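Long-range contact in ankyrin repeat family protein (Enterococcus faecalis, PDB 3HRA), which is of unknown function but, as an ankyrin repeat protein, probably serves as a scaffold for binding other proteins: residues 41-46 against 73-78. Numbering follows the deposited sequence.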
loop_
_atom_site.group_PDB
_atom_site.type_symbol
_atom_site.label_atom_id
_atom_site.label_comp_id
_atom_site.label_asym_id
_atom_site.label_seq_id
_atom_site.Cartn_x
_atom_site.Cartn_y
_atom_site.Cartn_z
ATOM N N THR A 41 2.259 8.900 13.162
ATOM C CA THR A 41 3.648 9.212 13.515
ATOM C C THR A 41 4.200 10.204 12.497
ATOM O O THR A 41 3.568 10.445 11.473
ATOM C CB THR A 41 4.530 7.958 13.436
ATOM O OG1 THR A 41 4.412 7.388 12.123
ATOM C CG2 THR A 41 4.092 6.948 14.423
ATOM N N PRO A 42 5.391 10.780 12.765
ATOM C CA PRO A 42 6.027 11.626 11.758
ATOM C C PRO A 42 6.200 10.878 10.438
ATOM O O PRO A 42 5.998 11.478 9.371
ATOM C CB PRO A 42 7.367 11.974 12.414
ATOM C CG PRO A 42 7.023 12.038 13.866
ATOM C CD PRO A 42 6.078 10.877 14.066
ATOM N N LEU A 43 6.526 9.588 10.503
ATOM C CA LEU A 43 6.708 8.818 9.279
ATOM C C LEU A 43 5.397 8.731 8.509
ATOM O O LEU A 43 5.376 8.954 7.307
ATOM C CB LEU A 43 7.286 7.422 9.545
ATOM C CG LEU A 43 7.409 6.534 8.295
ATOM C CD1 LEU A 43 8.266 7.157 7.173
ATOM C CD2 LEU A 43 7.926 5.139 8.689
ATOM N N ASN A 44 4.301 8.430 9.200
ATOM C CA ASN A 44 3.020 8.371 8.519
ATOM C C ASN A 44 2.654 9.714 7.867
ATOM O O ASN A 44 2.111 9.733 6.756
ATOM C CB ASN A 44 1.918 7.840 9.449
ATOM C CG ASN A 44 0.965 6.860 8.733
ATOM O OD1 ASN A 44 0.922 6.799 7.508
ATOM N ND2 ASN A 44 0.205 6.101 9.505
ATOM N N ILE A 45 2.977 10.827 8.523
ATOM C CA ILE A 45 2.695 12.148 7.956
ATOM C C ILE A 45 3.495 12.322 6.664
ATOM O O ILE A 45 2.963 12.748 5.629
ATOM C CB ILE A 45 3.022 13.284 8.957
ATOM C CG1 ILE A 45 2.028 13.254 10.122
ATOM C CG2 ILE A 45 2.988 14.657 8.270
ATOM C CD1 ILE A 45 2.470 14.019 11.316
ATOM N N ALA A 46 4.774 11.973 6.723
ATOM C CA ALA A 46 5.636 12.058 5.540
ATOM C C ALA A 46 5.121 11.202 4.384
ATOM O O ALA A 46 5.193 11.605 3.230
ATOM C CB ALA A 46 7.072 11.680 5.893
ATOM N N ASP A 73 -4.303 2.577 8.981
ATOM C CA ASP A 73 -3.223 2.766 8.006
ATOM C C ASP A 73 -1.873 2.922 8.703
ATOM O O ASP A 73 -1.652 3.877 9.453
ATOM C CB ASP A 73 -3.457 4.020 7.160
ATOM C CG ASP A 73 -4.470 3.804 6.040
ATOM O OD1 ASP A 73 -4.711 2.639 5.652
ATOM O OD2 ASP A 73 -5.006 4.813 5.532
ATOM N N SER A 74 -0.971 1.986 8.459
ATOM C CA SER A 74 0.417 2.189 8.832
ATOM C C SER A 74 1.092 2.898 7.659
ATOM O O SER A 74 0.512 2.980 6.558
ATOM C CB SER A 74 1.082 0.843 9.061
ATOM O OG SER A 74 1.075 0.096 7.853
ATOM N N PRO A 75 2.321 3.407 7.872
ATOM C CA PRO A 75 3.086 3.996 6.758
ATOM C C PRO A 75 3.224 3.015 5.571
ATOM O O PRO A 75 3.064 3.414 4.413
ATOM C CB PRO A 75 4.452 4.296 7.395
ATOM C CG PRO A 75 4.110 4.584 8.871
ATOM C CD PRO A 75 2.992 3.587 9.179
ATOM N N TYR A 76 3.505 1.744 5.865
ATOM C CA TYR A 76 3.614 0.712 4.834
ATOM C C TYR A 76 2.307 0.495 4.054
ATOM O O TYR A 76 2.299 0.486 2.828
ATOM C CB TYR A 76 4.073 -0.605 5.465
ATOM C CG TYR A 76 4.114 -1.759 4.497
ATOM C CD1 TYR A 76 5.114 -1.841 3.526
ATOM C CD2 TYR A 76 3.167 -2.770 4.555
ATOM C CE1 TYR A 76 5.149 -2.906 2.618
ATOM C CE2 TYR A 76 3.193 -3.831 3.652
ATOM C CZ TYR A 76 4.187 -3.887 2.689
ATOM O OH TYR A 76 4.232 -4.945 1.810
ATOM N N LEU A 77 1.209 0.304 4.776
ATOM C CA LEU A 77 -0.069 0.048 4.134
ATOM C C LEU A 77 -0.482 1.228 3.263
ATOM O O LEU A 77 -1.020 1.037 2.173
ATOM C CB LEU A 77 -1.135 -0.255 5.189
ATOM C CG LEU A 77 -1.110 -1.676 5.773
ATOM C CD1 LEU A 77 -1.961 -1.778 7.036
ATOM C CD2 LEU A 77 -1.545 -2.717 4.726
ATOM N N TYR A 78 -0.224 2.441 3.750
ATOM C CA TYR A 78 -0.597 3.645 3.030
ATOM C C TYR A 78 0.298 3.843 1.799
ATOM O O TYR A 78 -0.187 4.115 0.697
ATOM C CB TYR A 78 -0.552 4.866 3.955
ATOM C CG TYR A 78 -1.209 6.080 3.340
ATOM C CD1 TYR A 78 -2.558 6.335 3.542
ATOM C CD2 TYR A 78 -0.488 6.939 2.515
ATOM C CE1 TYR A 78 -3.171 7.437 2.965
ATOM C CE2 TYR A 78 -1.098 8.053 1.926
ATOM C CZ TYR A 78 -2.432 8.292 2.157
ATOM O OH TYR A 78 -3.034 9.388 1.574
#
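Asn44 reaches from the first turn of helix 42-49 to the loop leading into helix 75-81, where its ND2 donates to the backbone O of Asp73 at 2.9 Å. The acceptor lies almost in the plane of the amide, but the N-H tilts onto that carbonyl from above its plane, and the bond is bent to 145°. With chi1 at -139°, away from a staggered position, the side chain crosses that of Pro75 at about a right angle; ND2 stays 3.8 Å from Pro75 CD while OD1 lies near Pro75 CA. Asparagine suits the place because a short, flat amide can both donate to a main-chain carbonyl and pack on a proline. Leu43, its CG anti to the backbone N (chi1 176°), brings CD2 to 3.8 Å from Pro75 CB.

Behind these groups, Thr41 and Ser74 are N-caps: Thr41 OG1 accepts from Asn44 N at 3.1 Å, and Ser74 OG from Leu77 N. A proline follows each cap, at a position where a helix needs no N-H donor. Thr-Pro-Leu-Asn (41-44) matches the ankyrin signature Thr-Pro-Leu-His, with Asn44 at the histidine position; 74-77 is the corresponding Ser-Pro-Tyr-Leu. Leu43 also packs on Ala55 and Ile59, and Pro75 on Met91. Helices 42-49 and 75-81 are thus joined by apolar packing plus one directional side-chain-to-backbone bond, which ties a buried amide to the neighbouring loop.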